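PDB 5K3H: acyl-coenzyme A oxidase from Caenorhabditis elegans, which catalyses the FAD-dependent desaturation of acyl-CoA to (2E)-enoyl-CoA, passing electrons to oxygen to form hydrogen peroxide, the first step of peroxisomal beta-oxidation. Local coordinates for the interface of chains A and B. Numbering follows the deposited sequence. Chains: chain A/B, Acyl-coenzyme A oxidase.

The interface of chains A and B. Residues chain A 244-245, 425-426, 428-429; chain B 414.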
# COMPACT_ATOMS: atom_id res chain seq x y z
N ALA A 244 10.25 2.95 -4.18
CA ALA A 244 11.17 2.22 -3.30
C ALA A 244 12.28 1.64 -4.18
O ALA A 244 12.32 1.87 -5.39
CB ALA A 244 10.43 1.15 -2.50
N TYR A 245 13.20 0.89 -3.55
CA TYR A 245 14.28 0.21 -4.27
C TYR A 245 15.21 1.22 -4.95
O TYR A 245 15.61 1.06 -6.11
CB TYR A 245 13.70 -0.76 -5.30
CG TYR A 245 14.59 -1.89 -5.71
CD1 TYR A 245 15.12 -2.75 -4.77
CD2 TYR A 245 14.85 -2.13 -7.06
CE1 TYR A 245 15.89 -3.82 -5.15
CE2 TYR A 245 15.64 -3.22 -7.46
CZ TYR A 245 16.15 -4.07 -6.49
OH TYR A 245 16.96 -5.15 -6.84
N GLY A 425 7.08 -1.46 -0.33
CA GLY A 425 7.36 -0.94 -1.66
C GLY A 425 8.29 -1.83 -2.46
O GLY A 425 8.18 -1.92 -3.69
N VAL A 426 9.26 -2.45 -1.79
CA VAL A 426 10.17 -3.37 -2.50
C VAL A 426 9.45 -4.67 -2.85
O VAL A 426 9.54 -5.16 -3.97
CB VAL A 426 11.44 -3.63 -1.66
CG1 VAL A 426 12.32 -4.61 -2.39
CG2 VAL A 426 12.19 -2.33 -1.39
N ILE A 428 6.33 -5.19 -3.32
CA ILE A 428 5.25 -5.00 -4.28
C ILE A 428 5.76 -4.76 -5.69
O ILE A 428 4.99 -4.89 -6.65
CB ILE A 428 4.32 -3.85 -3.81
CG1 ILE A 428 2.87 -4.17 -4.17
CG2 ILE A 428 4.76 -2.50 -4.39
CD1 ILE A 428 2.28 -5.32 -3.38
N GLY A 429 7.05 -4.47 -5.86
CA GLY A 429 7.62 -4.26 -7.17
C GLY A 429 8.10 -5.53 -7.84
O GLY A 429 9.11 -5.49 -8.57
N TYR B 414 5.46 2.64 -10.76
CA TYR B 414 6.42 2.54 -9.67
C TYR B 414 7.30 3.77 -9.57
O TYR B 414 7.92 4.01 -8.54
CB TYR B 414 7.30 1.31 -9.88
CG TYR B 414 7.98 0.79 -8.66
CD1 TYR B 414 7.29 0.03 -7.73
CD2 TYR B 414 9.34 1.01 -8.43
CE1 TYR B 414 7.91 -0.47 -6.60
CE2 TYR B 414 9.98 0.50 -7.30
CZ TYR B 414 9.26 -0.24 -6.39
OH TYR B 414 9.86 -0.75 -5.27
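B:Tyr414 reaches across the dimer interface between the C-terminal turn of helix 420-428 of chain A and the loop at A:Ala244 and A:Tyr245, an instance of how one aromatic side chain can tie two separate segments of a partner subunit to its own. It stands at the end of the 3-10 helix 410-414 of chain B and buries 79 Å² of its surface here. With CG anti to the backbone N (chi1 -159°), the ring is directed at chain A, phenol end first. The phenol OH donates a hydrogen bond of 2.6 Å to the backbone carbonyl O of A:Gly425. That oxygen lies at the ring's edge, in the plane of the ring, whereas the phenol sits well above the carbonyl plane, 56° out of it, and therefore does not meet a lone pair.

The flanks of the ring are lined mainly by backbone. From one face, A:Gly429 comes in obliquely just outside the CE1 rim, its CA 3.8 Å from CE1; with no side chain on that residue, this side of the ring comes up to the main chain. Across the ring, the carbonyl O of A:Ala244 stands off the rim at CE2, 3.3 Å from it and toward the other face. The methyl CB of A:Ala244, also on that side of the ring plane, approaches the phenol oxygen at 3.4 Å, and CB of A:Tyr245 borders the same oxygen at 3.8 Å. Replacing B:Tyr414 by an alanine would probably leave the A:Gly425 carbonyl without its donor and A:Gly429 without its aromatic neighbour. Repeated by the two-fold, the contact is one small part of what joins the subunits of the homodimer, whose partners share the FAD sites.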